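Long-range contacts in Thiol:disulfide interchange protein dsbA (Pseudomonas aeruginosa PAO1, PDB 3H93), which probably introduces disulfide bonds into other proteins in the periplasm by transferring its own redox-active disulfide to them: residues 39-44 and 94-99; 62-67 and 77-82; 88-93 and 113-118. All blocks are in the same frame, centred on the assembly; numbering follows the deposited sequence. Where two conformers were deposited one is given.

Contact 1 of 3, residues 39-44 and 94-99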
ATOM      1  N   HIS A  39      -3.621  -3.911  11.779  1.00  9.81           N
ATOM      2  CA  HIS A  39      -2.518  -4.739  11.315  1.00  9.21           C
ATOM      3  C   HIS A  39      -1.682  -4.015  10.283  1.00  9.41           C
ATOM      4  O   HIS A  39      -0.499  -4.303  10.134  1.00 10.08           O
ATOM      5  CB  HIS A  39      -3.010  -6.091  10.831  1.00 11.08           C
ATOM      6  CG  HIS A  39      -3.642  -6.898  11.918  1.00 13.74           C
ATOM      7  ND1 HIS A  39      -2.958  -7.266  13.058  1.00 15.72           N
ATOM      8  CD2 HIS A  39      -4.900  -7.379  12.062  1.00 15.22           C
ATOM      9  CE1 HIS A  39      -3.763  -7.955  13.848  1.00 16.60           C
ATOM     10  NE2 HIS A  39      -4.948  -8.040  13.267  1.00 15.40           N
ATOM     11  N   CYS A  40      -2.301  -3.064   9.595  1.00  9.59           N
ATOM     12  CA  CYS A  40      -1.575  -2.201   8.665  0.60  8.92           C
ATOM     13  C   CYS A  40      -0.563  -1.364   9.431  1.00  9.35           C
ATOM     14  O   CYS A  40       0.586  -1.222   9.013  1.00  9.89           O
ATOM     15  CB  CYS A  40      -2.544  -1.288   7.910  0.60  8.65           C
ATOM     16  SG  CYS A  40      -3.792  -2.167   6.945  0.60 10.03           S
ATOM     17  N   TYR A  41      -1.000  -0.812  10.559  1.00  9.25           N
ATOM     18  CA  TYR A  41      -0.111  -0.032  11.410  1.00 10.30           C
ATOM     19  C   TYR A  41       1.006  -0.918  11.948  1.00  9.68           C
ATOM     20  O   TYR A  41       2.176  -0.544  11.908  1.00 11.62           O
ATOM     21  CB  TYR A  41      -0.895   0.604  12.555  1.00 12.92           C
ATOM     22  CG  TYR A  41      -0.095   1.574  13.408  1.00 15.17           C
ATOM     23  CD1 TYR A  41       1.096   2.135  12.948  1.00 16.39           C
ATOM     24  CD2 TYR A  41      -0.554   1.957  14.650  1.00 18.59           C
ATOM     25  CE1 TYR A  41       1.816   3.032  13.724  1.00 18.49           C
ATOM     26  CE2 TYR A  41       0.156   2.850  15.432  1.00 18.82           C
ATOM     27  CZ  TYR A  41       1.338   3.387  14.965  0.90 19.13           C
ATOM     28  OH  TYR A  41       2.042   4.282  15.750  0.60 19.15           O
ATOM     29  N   ALA A  42       0.651  -2.105  12.431  1.00  8.80           N
ATOM     30  CA  ALA A  42       1.650  -3.007  12.988  1.00  9.85           C
ATOM     31  C   ALA A  42       2.670  -3.458  11.940  1.00  9.91           C
ATOM     32  O   ALA A  42       3.829  -3.710  12.263  1.00 10.26           O
ATOM     33  CB  ALA A  42       0.978  -4.221  13.640  1.00 11.48           C
ATOM     34  N   PHE A  43       2.241  -3.543  10.684  1.00  9.35           N
ATOM     35  CA  PHE A  43       3.097  -4.020   9.599  1.00  9.35           C
ATOM     36  C   PHE A  43       4.025  -2.917   9.084  1.00  8.54           C
ATOM     37  O   PHE A  43       5.076  -3.199   8.507  1.00  9.34           O
ATOM     38  CB  PHE A  43       2.217  -4.554   8.463  1.00  9.52           C
ATOM     39  CG  PHE A  43       2.957  -5.329   7.399  1.00 10.11           C
ATOM     40  CD1 PHE A  43       3.818  -6.361   7.736  1.00  9.94           C
ATOM     41  CD2 PHE A  43       2.733  -5.062   6.056  1.00 10.49           C
ATOM     42  CE1 PHE A  43       4.467  -7.095   6.755  1.00 10.78           C
ATOM     43  CE2 PHE A  43       3.385  -5.788   5.065  1.00 10.54           C
ATOM     44  CZ  PHE A  43       4.256  -6.807   5.420  1.00 11.51           C
ATOM     45  N   GLU A  44       3.639  -1.661   9.300  1.00  8.95           N
ATOM     46  CA  GLU A  44       4.395  -0.534   8.753  1.00  9.10           C
ATOM     47  C   GLU A  44       5.908  -0.573   9.038  1.00 10.14           C
ATOM     48  O   GLU A  44       6.708  -0.377   8.123  1.00 10.06           O
ATOM     49  CB  GLU A  44       3.771   0.799   9.198  1.00  9.84           C
ATOM     50  CG  GLU A  44       4.335   2.026   8.492  1.00 10.34           C
ATOM     51  CD  GLU A  44       3.738   2.256   7.113  1.00 11.20           C
ATOM     52  OE1 GLU A  44       3.010   1.376   6.600  1.00 11.07           O
ATOM     53  OE2 GLU A  44       3.995   3.334   6.539  1.00 10.21           O
ATOM     54  N   VAL A  94      -0.157   9.956  11.366  1.00 12.63           N
ATOM     55  CA  VAL A  94      -1.533   9.630  11.015  1.00 12.46           C
ATOM     56  C   VAL A  94      -1.958   8.319  11.674  1.00 12.63           C
ATOM     57  O   VAL A  94      -3.020   8.242  12.298  1.00 13.07           O
ATOM     58  CB  VAL A  94      -1.715   9.541   9.487  1.00 12.16           C
ATOM     59  CG1 VAL A  94      -3.109   9.024   9.137  1.00 11.55           C
ATOM     60  CG2 VAL A  94      -1.457  10.913   8.846  1.00 13.08           C
ATOM     61  N   PHE A  95      -1.123   7.292  11.539  1.00 12.27           N
ATOM     62  CA  PHE A  95      -1.393   6.008  12.176  1.00 12.02           C
ATOM     63  C   PHE A  95      -1.608   6.196  13.672  1.00 12.67           C
ATOM     64  O   PHE A  95      -2.563   5.682  14.250  1.00 14.19           O
ATOM     65  CB  PHE A  95      -0.220   5.049  11.971  1.00 11.12           C
ATOM     66  CG  PHE A  95      -0.254   4.280  10.673  1.00 10.26           C
ATOM     67  CD1 PHE A  95      -1.293   3.403  10.386  1.00 10.95           C
ATOM     68  CD2 PHE A  95       0.786   4.398   9.761  1.00 11.01           C
ATOM     69  CE1 PHE A  95      -1.304   2.660   9.201  1.00 10.28           C
ATOM     70  CE2 PHE A  95       0.780   3.666   8.575  1.00 10.81           C
ATOM     71  CZ  PHE A  95      -0.266   2.789   8.298  1.00 10.30           C
ATOM     72  N   GLU A  96      -0.706   6.930  14.302  1.00 13.69           N
ATOM     73  CA  GLU A  96      -0.772   7.098  15.741  1.00 15.60           C
ATOM     74  C   GLU A  96      -2.015   7.878  16.151  1.00 16.11           C
ATOM     75  O   GLU A  96      -2.643   7.570  17.160  1.00 16.77           O
ATOM     76  CB  GLU A  96       0.488   7.794  16.243  1.00 19.31           C
ATOM     77  CG  GLU A  96       0.623   7.790  17.742  1.00 23.50           C
ATOM     78  CD  GLU A  96       1.989   8.250  18.180  1.00 27.01           C
ATOM     79  OE1 GLU A  96       2.930   7.433  18.146  0.70 27.94           O
ATOM     80  OE2 GLU A  96       2.116   9.431  18.553  1.00 28.89           O
ATOM     81  N   ALA A  97      -2.368   8.890  15.361  1.00 15.21           N
ATOM     82  CA  ALA A  97      -3.559   9.688  15.639  1.00 15.62           C
ATOM     83  C   ALA A  97      -4.795   8.796  15.667  1.00 15.25           C
ATOM     84  O   ALA A  97      -5.642   8.910  16.551  1.00 16.18           O
ATOM     85  CB  ALA A  97      -3.720  10.792  14.596  1.00 16.71           C
ATOM     86  N   ILE A  98      -4.893   7.898  14.695  1.00 14.30           N
ATOM     87  CA  ILE A  98      -6.060   7.034  14.591  1.00 14.84           C
ATOM     88  C   ILE A  98      -6.063   5.934  15.649  1.00 16.22           C
ATOM     89  O   ILE A  98      -7.084   5.690  16.300  1.00 17.63           O
ATOM     90  CB  ILE A  98      -6.168   6.426  13.180  1.00 14.04           C
ATOM     91  CG1 ILE A  98      -6.449   7.538  12.167  1.00 13.71           C
ATOM     92  CG2 ILE A  98      -7.253   5.352  13.129  1.00 15.29           C
ATOM     93  CD1 ILE A  98      -6.273   7.118  10.731  1.00 14.73           C
ATOM     94  N   HIS A  99      -4.916   5.283  15.833  1.00 15.36           N
ATOM     95  CA  HIS A  99      -4.867   4.086  16.671  1.00 15.00           C
ATOM     96  C   HIS A  99      -4.606   4.344  18.144  1.00 17.74           C
ATOM     97  O   HIS A  99      -5.097   3.606  18.995  1.00 19.51           O
ATOM     98  CB  HIS A  99      -3.863   3.082  16.115  1.00 14.65           C
ATOM     99  CG  HIS A  99      -4.264   2.540  14.784  1.00 12.85           C
ATOM    100  ND1 HIS A  99      -5.164   1.505  14.647  1.00 14.32           N
ATOM    101  CD2 HIS A  99      -3.944   2.933  13.528  1.00 12.49           C
ATOM    102  CE1 HIS A  99      -5.355   1.261  13.363  1.00 14.63           C
ATOM    103  NE2 HIS A  99      -4.628   2.116  12.663  1.00 12.58           N
TER
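The Glu44 carboxylate, lying against the Phe95 ring, is held at both oxygens: OE2 makes a probable hydrogen bond to His88 NE2 and OE1 a salt bridge with Arg62 NH1. Glu44 CD is 3.6 Å from Phe95 CE2, the two side chains standing nearly perpendicular to each other. Partners at both ends should leave the carboxylate little freedom to turn.

The centre of the contact is aromatic. With CG anti to the backbone N (chi1 -173°), Tyr41 reaches out toward helix 88-99, and Phe95 runs past it in the opposite direction. Their planes are within 3° of parallel, but offset so strongly that little of one ring lies over the other, the centroids lying 4.9 Å from each other. Each ring instead has a CH of the other residue over its face, Phe95 CB in one case and the backbone carbon Tyr41 CA in the other. Phe95 CB is 3.3 Å from Tyr41 CD1, and Tyr41 CA is 4.0 Å from the Phe95 ring centroid, giving two reciprocal CH-pi contacts. His99 adds a third: Tyr41 CB lies over the imidazole, 4.2 Å from the ring centroid, while His99 NE2 is bonded to Tyr35 O. At the far end, Tyr41 OH lies 3.9 Å from Glu96 CB.

This joins the helix that starts at the predicted redox-active Cys37–Cys40 disulfide to a helix of the DsbA helical domain. The axes of the two segments approach to 10.6 Å at 142°, running roughly antiparallel. Cys40 backs onto Phe33 of strand 27-33, Phe95 takes the Tyr35 ring edge-to-face, and behind helix 88-99 Val94 packs on helix 70-84 while Ala97 meets Phe114 of helix 108-116.

Contact 2 of 3, residues 62-67 and 77-82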
ATOM      1  N   ARG A  62       2.717   1.953  -3.307  1.00  8.01           N
ATOM      2  CA  ARG A  62       1.673   1.784  -2.306  1.00  7.51           C
ATOM      3  C   ARG A  62       0.371   2.387  -2.784  1.00  8.07           C
ATOM      4  O   ARG A  62       0.363   3.424  -3.453  1.00  9.90           O
ATOM      5  CB  ARG A  62       2.084   2.387  -0.959  1.00  8.75           C
ATOM      6  CG  ARG A  62       3.352   1.764  -0.425  1.00  8.67           C
ATOM      7  CD  ARG A  62       3.257   1.517   1.066  1.00  9.27           C
ATOM      8  NE  ARG A  62       3.369   2.749   1.834  1.00 10.04           N
ATOM      9  CZ  ARG A  62       3.261   2.797   3.157  0.90  8.83           C
ATOM     10  NH1 ARG A  62       3.020   1.679   3.844  0.90  8.96           N
ATOM     11  NH2 ARG A  62       3.393   3.951   3.797  0.90  9.77           N
ATOM     12  N   LEU A  63      -0.730   1.725  -2.433  1.00  8.03           N
ATOM     13  CA  LEU A  63      -2.067   2.196  -2.777  1.00  8.15           C
ATOM     14  C   LEU A  63      -2.939   2.182  -1.546  1.00  7.65           C
ATOM     15  O   LEU A  63      -2.805   1.298  -0.708  1.00  8.10           O
ATOM     16  CB  LEU A  63      -2.715   1.278  -3.811  1.00  9.74           C
ATOM     17  CG  LEU A  63      -2.114   1.234  -5.212  1.00 10.44           C
ATOM     18  CD1 LEU A  63      -2.741   0.083  -5.991  1.00 11.52           C
ATOM     19  CD2 LEU A  63      -2.318   2.568  -5.932  1.00 13.06           C
ATOM     20  N   PRO A  64      -3.863   3.146  -1.449  1.00  8.06           N
ATOM     21  CA  PRO A  64      -4.880   3.064  -0.400  1.00  9.27           C
ATOM     22  C   PRO A  64      -5.899   2.002  -0.785  1.00  9.12           C
ATOM     23  O   PRO A  64      -6.174   1.819  -1.975  1.00  9.93           O
ATOM     24  CB  PRO A  64      -5.533   4.448  -0.437  1.00  9.71           C
ATOM     25  CG  PRO A  64      -5.347   4.918  -1.851  1.00  9.52           C
ATOM     26  CD  PRO A  64      -4.066   4.295  -2.354  1.00  8.60           C
ATOM     27  N   ALA A  65      -6.438   1.303   0.206  1.00  7.79           N
ATOM     28  CA  ALA A  65      -7.548   0.387  -0.021  1.00  7.35           C
ATOM     29  C   ALA A  65      -8.837   1.192   0.079  1.00  7.17           C
ATOM     30  O   ALA A  65      -9.270   1.554   1.173  1.00  8.68           O
ATOM     31  CB  ALA A  65      -7.530  -0.728   1.011  1.00  8.75           C
ATOM     32  N   LEU A  66      -9.435   1.499  -1.065  1.00  8.06           N
ATOM     33  CA  LEU A  66     -10.609   2.359  -1.092  1.00  8.97           C
ATOM     34  C   LEU A  66     -11.864   1.501  -0.996  1.00  9.66           C
ATOM     35  O   LEU A  66     -12.599   1.309  -1.972  1.00 10.33           O
ATOM     36  CB  LEU A  66     -10.601   3.230  -2.346  1.00  9.81           C
ATOM     37  CG  LEU A  66      -9.341   4.097  -2.445  1.00  8.59           C
ATOM     38  CD1 LEU A  66      -9.338   4.831  -3.774  1.00  9.39           C
ATOM     39  CD2 LEU A  66      -9.215   5.079  -1.268  1.00  9.56           C
ATOM     40  N   PHE A  67     -12.097   0.984   0.206  1.00  9.16           N
ATOM     41  CA  PHE A  67     -13.111  -0.041   0.417  1.00  9.25           C
ATOM     42  C   PHE A  67     -14.434   0.515   0.939  1.00 11.42           C
ATOM     43  O   PHE A  67     -15.300  -0.244   1.377  1.00 13.59           O
ATOM     44  CB  PHE A  67     -12.588  -1.125   1.359  1.00  9.67           C
ATOM     45  CG  PHE A  67     -11.520  -2.007   0.754  1.00 10.93           C
ATOM     46  CD1 PHE A  67     -11.112  -1.850  -0.568  1.00 11.57           C
ATOM     47  CD2 PHE A  67     -10.949  -3.023   1.507  1.00 10.98           C
ATOM     48  CE1 PHE A  67     -10.132  -2.683  -1.109  1.00 12.07           C
ATOM     49  CE2 PHE A  67      -9.970  -3.845   0.972  1.00 11.62           C
ATOM     50  CZ  PHE A  67      -9.566  -3.681  -0.335  1.00 12.98           C
HETATM   51  N   MSE A  77      -6.597  11.006   1.928  1.00  7.20           N
HETATM   52  CA  MSE A  77      -5.529  11.629   2.710  1.00  7.43           C
HETATM   53  C   MSE A  77      -4.166  11.030   2.356  1.00  7.95           C
HETATM   54  O   MSE A  77      -3.183  11.758   2.172  1.00  8.29           O
HETATM   55  CB  MSE A  77      -5.789  11.483   4.210  1.00  8.19           C
HETATM   56  CG  MSE A  77      -4.629  11.966   5.063  1.00  8.65           C
HETATM   57 SE   MSE A  77      -5.034  12.033   6.954  1.00 10.62          SE
HETATM   58  CE  MSE A  77      -5.890  10.293   7.187  1.00 10.98           C
ATOM     59  N   PHE A  78      -4.103   9.703   2.248  1.00  6.98           N
ATOM     60  CA  PHE A  78      -2.858   9.054   1.844  1.00  7.35           C
ATOM     61  C   PHE A  78      -2.354   9.567   0.492  1.00  7.09           C
ATOM     62  O   PHE A  78      -1.187   9.944   0.357  1.00  7.96           O
ATOM     63  CB  PHE A  78      -3.003   7.533   1.798  1.00  7.65           C
ATOM     64  CG  PHE A  78      -1.763   6.842   1.322  1.00  7.05           C
ATOM     65  CD1 PHE A  78      -0.628   6.813   2.119  1.00  8.95           C
ATOM     66  CD2 PHE A  78      -1.716   6.247   0.067  1.00  9.00           C
ATOM     67  CE1 PHE A  78       0.539   6.190   1.683  1.00  9.19           C
ATOM     68  CE2 PHE A  78      -0.558   5.623  -0.376  1.00  9.43           C
ATOM     69  CZ  PHE A  78       0.573   5.595   0.435  1.00 10.33           C
ATOM     70  N   LEU A  79      -3.232   9.571  -0.510  1.00  7.32           N
ATOM     71  CA  LEU A  79      -2.855  10.048  -1.837  1.00  7.69           C
ATOM     72  C   LEU A  79      -2.380  11.494  -1.773  1.00  8.07           C
ATOM     73  O   LEU A  79      -1.429  11.886  -2.455  1.00  8.32           O
ATOM     74  CB  LEU A  79      -4.030   9.937  -2.805  1.00  8.70           C
ATOM     75  CG  LEU A  79      -4.451   8.507  -3.128  1.00  9.66           C
ATOM     76  CD1 LEU A  79      -5.653   8.524  -4.046  1.00  9.92           C
ATOM     77  CD2 LEU A  79      -3.293   7.731  -3.764  1.00 10.99           C
ATOM     78  N   THR A  80      -3.053  12.289  -0.953  1.00  7.49           N
ATOM     79  CA  THR A  80      -2.721  13.701  -0.821  1.00  8.05           C
ATOM     80  C   THR A  80      -1.327  13.883  -0.246  1.00  8.27           C
ATOM     81  O   THR A  80      -0.529  14.666  -0.771  1.00  8.48           O
ATOM     82  CB  THR A  80      -3.761  14.404   0.060  1.00  7.69           C
ATOM     83  OG1 THR A  80      -5.009  14.423  -0.637  1.00  8.34           O
ATOM     84  CG2 THR A  80      -3.344  15.824   0.381  1.00  9.02           C
ATOM     85  N   LEU A  81      -1.036  13.159   0.830  1.00  7.17           N
ATOM     86  CA  LEU A  81       0.259  13.257   1.485  1.00  8.21           C
ATOM     87  C   LEU A  81       1.372  12.766   0.560  1.00  8.47           C
ATOM     88  O   LEU A  81       2.453  13.359   0.495  1.00  9.34           O
ATOM     89  CB  LEU A  81       0.252  12.486   2.809  1.00  7.64           C
ATOM     90  CG  LEU A  81      -0.626  13.126   3.892  1.00  8.12           C
ATOM     91  CD1 LEU A  81      -0.742  12.224   5.107  1.00  9.09           C
ATOM     92  CD2 LEU A  81      -0.071  14.492   4.293  1.00  9.76           C
ATOM     93  N   GLU A  82       1.110  11.685  -0.162  1.00  8.27           N
ATOM     94  CA  GLU A  82       2.093  11.183  -1.113  1.00  8.99           C
ATOM     95  C   GLU A  82       2.411  12.227  -2.176  1.00  9.00           C
ATOM     96  O   GLU A  82       3.579  12.455  -2.507  1.00 10.29           O
ATOM     97  CB  GLU A  82       1.591   9.898  -1.753  1.00 10.93           C
ATOM     98  CG  GLU A  82       1.617   8.724  -0.774  1.00 13.86           C
ATOM     99  CD  GLU A  82       3.046   8.330  -0.394  1.00 18.87           C
ATOM    100  OE1 GLU A  82       3.603   7.463  -1.079  1.00 19.03           O
ATOM    101  OE2 GLU A  82       3.626   8.905   0.561  0.60 20.75           O
TER
HETATM  102  O   HOH W   1       4.204   5.029   0.212  1.00 24.27           O
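Arg62 and Pro64, on the edge strand 58-64 of the thioredoxin sheet, pack against Phe78 and Leu79 of helix 70-84, which belongs to the helical domain inserted into the thioredoxin fold in DsbA proteins. Phe78 supplies most of the helix's share. A chi1 of 177° swings its ring away from the backbone N and toward the strand, where CZ lies 3.8 Å from Arg62 CB. The carbonyl oxygen Arg62 O lies at the ring edge, in its plane, 3.9 Å from Phe78 CE2. Pro64 CD reaches both helix residues, 3.9 Å from Phe78 CD2 and 3.8 Å from Leu79 CD2, and Pro64 CG also touches Leu79.

The next shell flanks the ring and holds the arginine. Glu82 CG lies 3.5 Å above the plane of the Phe78 ring, offset toward its rim, and Phe33 from the neighbouring strand meets the ring edge-to-face. The guanidinium, nearly perpendicular to the ring at 82°, is tied through NH1 to Glu44 of helix 38-52 and Glu31 of strand 27-33. Glu82 OE2 in turn probably bonds His91 NE2.

Arg62 and Glu82 are linked indirectly, by a water in the guanidinium plane that accepts from Arg62 NE at 2.9 Å and donates to Glu82 OE1 at 2.8 Å.

Contact 3 of 3, residues 88-93 and 113-118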
ATOM      1  N   HIS A  88       8.191  10.109   5.731  1.00 13.03           N
ATOM      2  CA  HIS A  88       7.421   8.995   6.246  1.00 12.14           C
ATOM      3  C   HIS A  88       6.901   9.203   7.664  1.00 12.10           C
ATOM      4  O   HIS A  88       5.858   8.656   8.025  1.00 11.80           O
ATOM      5  CB  HIS A  88       8.207   7.692   6.177  1.00 11.59           C
ATOM      6  CG  HIS A  88       7.428   6.531   6.690  1.00 11.41           C
ATOM      7  ND1 HIS A  88       7.557   6.062   7.980  1.00 11.35           N
ATOM      8  CD2 HIS A  88       6.464   5.781   6.107  1.00 11.78           C
ATOM      9  CE1 HIS A  88       6.714   5.059   8.163  1.00 12.33           C
ATOM     10  NE2 HIS A  88       6.034   4.876   7.045  1.00 11.49           N
ATOM     11  N   ASP A  89       7.620   9.980   8.464  1.00 12.61           N
ATOM     12  CA  ASP A  89       7.175  10.250   9.831  1.00 14.18           C
ATOM     13  C   ASP A  89       5.742  10.785   9.863  1.00 13.82           C
ATOM     14  O   ASP A  89       5.021  10.585  10.840  1.00 14.80           O
ATOM     15  CB  ASP A  89       8.104  11.250  10.523  1.00 16.10           C
ATOM     16  CG  ASP A  89       9.411  10.624  10.986  1.00 19.50           C
ATOM     17  OD1 ASP A  89       9.507   9.376  11.046  1.00 20.77           O
ATOM     18  OD2 ASP A  89      10.343  11.398  11.303  1.00 20.55           O
ATOM     19  N   VAL A  90       5.333  11.483   8.809  1.00 13.34           N
ATOM     20  CA  VAL A  90       3.968  12.007   8.749  1.00 13.33           C
ATOM     21  C   VAL A  90       2.961  10.867   8.724  1.00 13.04           C
ATOM     22  O   VAL A  90       1.920  10.933   9.381  1.00 13.52           O
ATOM     23  CB  VAL A  90       3.757  12.911   7.524  1.00 13.59           C
ATOM     24  CG1 VAL A  90       2.283  13.289   7.375  1.00 14.37           C
ATOM     25  CG2 VAL A  90       4.618  14.161   7.643  1.00 14.00           C
ATOM     26  N   HIS A  91       3.267   9.817   7.969  1.00 12.20           N
ATOM     27  CA  HIS A  91       2.393   8.644   7.950  1.00 13.18           C
ATOM     28  C   HIS A  91       2.283   8.005   9.326  1.00 13.77           C
ATOM     29  O   HIS A  91       1.204   7.580   9.736  1.00 13.97           O
ATOM     30  CB  HIS A  91       2.871   7.625   6.923  1.00 13.21           C
ATOM     31  CG  HIS A  91       2.765   8.112   5.515  1.00 12.68           C
ATOM     32  ND1 HIS A  91       1.568   8.509   4.956  1.00 12.73           N
ATOM     33  CD2 HIS A  91       3.705   8.276   4.554  1.00 14.62           C
ATOM     34  CE1 HIS A  91       1.778   8.896   3.709  1.00 12.93           C
ATOM     35  NE2 HIS A  91       3.065   8.763   3.441  1.00 13.61           N
ATOM     36  N   ASN A  92       3.398   7.934  10.045  1.00 14.63           N
ATOM     37  CA  ASN A  92       3.358   7.419  11.405  1.00 14.58           C
ATOM     38  C   ASN A  92       2.480   8.278  12.308  1.00 14.74           C
ATOM     39  O   ASN A  92       1.783   7.756  13.176  1.00 15.99           O
ATOM     40  CB  ASN A  92       4.770   7.284  11.980  1.00 14.78           C
ATOM     41  CG  ASN A  92       5.501   6.062  11.451  1.00 14.97           C
ATOM     42  OD1 ASN A  92       4.886   5.123  10.938  1.00 16.27           O
ATOM     43  ND2 ASN A  92       6.816   6.062  11.584  1.00 16.09           N
ATOM     44  N   ALA A  93       2.520   9.592  12.106  1.00 15.04           N
ATOM     45  CA  ALA A  93       1.677  10.506  12.873  1.00 15.03           C
ATOM     46  C   ALA A  93       0.194  10.217  12.622  1.00 14.62           C
ATOM     47  O   ALA A  93      -0.612  10.240  13.545  1.00 15.65           O
ATOM     48  CB  ALA A  93       1.998  11.944  12.525  1.00 16.05           C
ATOM     49  N   ASP A 113      -5.985  20.478   9.905  1.00 13.00           N
ATOM     50  CA  ASP A 113      -5.682  21.062  11.206  1.00 13.78           C
ATOM     51  C   ASP A 113      -4.781  20.149  12.031  1.00 14.42           C
ATOM     52  O   ASP A 113      -3.852  20.617  12.684  1.00 16.30           O
ATOM     53  CB  ASP A 113      -6.962  21.411  11.958  1.00 15.44           C
ATOM     54  CG  ASP A 113      -7.628  22.647  11.402  1.00 19.16           C
ATOM     55  OD1 ASP A 113      -6.969  23.360  10.613  1.00 20.74           O
ATOM     56  OD2 ASP A 113      -8.797  22.902  11.740  0.90 20.89           O
ATOM     57  N   PHE A 114      -5.036  18.845  11.985  1.00 13.64           N
ATOM     58  CA  PHE A 114      -4.182  17.900  12.692  1.00 14.54           C
ATOM     59  C   PHE A 114      -2.783  17.882  12.085  1.00 14.00           C
ATOM     60  O   PHE A 114      -1.783  17.989  12.797  1.00 15.27           O
ATOM     61  CB  PHE A 114      -4.769  16.486  12.661  1.00 15.06           C
ATOM     62  CG  PHE A 114      -3.774  15.412  13.018  1.00 17.83           C
ATOM     63  CD1 PHE A 114      -3.396  15.207  14.334  1.00 20.94           C
ATOM     64  CD2 PHE A 114      -3.207  14.614  12.032  1.00 18.31           C
ATOM     65  CE1 PHE A 114      -2.469  14.226  14.663  1.00 20.83           C
ATOM     66  CE2 PHE A 114      -2.283  13.632  12.355  1.00 20.22           C
ATOM     67  CZ  PHE A 114      -1.916  13.437  13.672  1.00 20.82           C
ATOM     68  N   LEU A 115      -2.713  17.744  10.764  1.00 13.12           N
ATOM     69  CA  LEU A 115      -1.423  17.598  10.089  1.00 13.83           C
ATOM     70  C   LEU A 115      -0.587  18.874  10.162  1.00 13.99           C
ATOM     71  O   LEU A 115       0.645  18.829  10.096  1.00 13.17           O
ATOM     72  CB  LEU A 115      -1.624  17.153   8.640  1.00 13.31           C
ATOM     73  CG  LEU A 115      -2.232  15.754   8.515  1.00 14.69           C
ATOM     74  CD1 LEU A 115      -2.802  15.513   7.125  1.00 14.99           C
ATOM     75  CD2 LEU A 115      -1.210  14.692   8.867  1.00 16.01           C
ATOM     76  N   ALA A 116      -1.256  20.012  10.315  1.00 13.38           N
ATOM     77  CA  ALA A 116      -0.552  21.282  10.462  1.00 13.98           C
ATOM     78  C   ALA A 116       0.358  21.255  11.685  1.00 15.20           C
ATOM     79  O   ALA A 116       1.375  21.951  11.736  1.00 16.72           O
ATOM     80  CB  ALA A 116      -1.541  22.439  10.554  1.00 15.33           C
ATOM     81  N   GLY A 117      -0.018  20.451  12.677  1.00 14.26           N
ATOM     82  CA  GLY A 117       0.776  20.318  13.886  1.00 15.76           C
ATOM     83  C   GLY A 117       1.851  19.258  13.742  1.00 16.62           C
ATOM     84  O   GLY A 117       2.630  19.010  14.671  1.00 18.41           O
ATOM     85  N   LYS A 118       1.888  18.630  12.571  1.00 15.08           N
ATOM     86  CA  LYS A 118       2.856  17.575  12.283  1.00 16.27           C
ATOM     87  C   LYS A 118       3.749  17.944  11.105  1.00 15.98           C
ATOM     88  O   LYS A 118       4.314  17.068  10.445  1.00 16.93           O
ATOM     89  CB  LYS A 118       2.146  16.251  11.995  1.00 16.36           C
ATOM     90  CG  LYS A 118       1.211  15.798  13.096  1.00 17.87           C
ATOM     91  CD  LYS A 118       1.970  15.428  14.356  1.00 18.89           C
ATOM     92  CE  LYS A 118       1.013  15.111  15.495  1.00 22.35           C
ATOM     93  NZ  LYS A 118       1.736  14.715  16.730  1.00 24.91           N
TER
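Phe114 turns the edge of its ring to helix 88-99 and meets the backbone of Ala93: Phe114 CZ is 3.5 Å from Ala93 O, which lies near the ring plane, and Ala93 C is also at that edge. The positive rim of the ring pointed at a carbonyl oxygen is probably a mildly favourable contact. Lys118 lies on one face, its CG 3.9 Å above the ring plane and offset toward the rim.

The same lysine also reaches the other helix. Bent at chi2 (-67°) and extended beyond, its chain runs past Ala93, with Lys118 CD 3.9 Å from Ala93 CB. The aliphatic part of Lys118 thus touches both the Phe114 ring and the small alanine, at the exposed margin of the contact.

Deeper in, the packing is mainly aliphatic. Val90 CG1 lies 4.0 Å from Leu115 CD2, the two side chains crossing at about a right angle, and Val90 CG2 is 4.0 Å from Lys118 O. Leu115 also packs on Met77 and Leu81 of helix 70-84 and on Val94, and both Val90 and Leu115 touch Val120, so the pair belongs to a wider apolar core. A glycerol, probably from the crystallisation liquor, lies near Val90.

Two backbone bonds that each reach three residues back, Gly117 N to Phe114 O at 3.0 Å and Lys118 N to Leu115 O at 2.8 Å, probably help place Lys118 beside Ala93.

Such helix-on-helix packing, with alanine, valine and leucine between the backbones, builds the all-helical domain that DsbA proteins carry inserted in a thioredoxin fold.

Helix 88-99 serves both contact 1 and contact 3, whose centres are 12 Å apart. Val94 bridges them: its CG2 lies 3.8 Å from Leu115 CD2, while its CG1 reaches contact 2, 3.6 Å from CE of Met77. Polar bonds run between all three. Glu44 OE1 of contact 1 forms a 2.8 Å salt bridge with Arg62 NH1 of contact 2, and its OE2 a probable 2.6 Å hydrogen bond with His88 NE2 of contact 3. Glu82 OE2 and His91 NE2, 2.9 Å apart, probably join contacts 2 and 3. Cys40 places contact 1 at the predicted redox-active disulfide; Arg62 of contact 2 lies near the disulfide without touching it, and contact 3 lies within the helical domain.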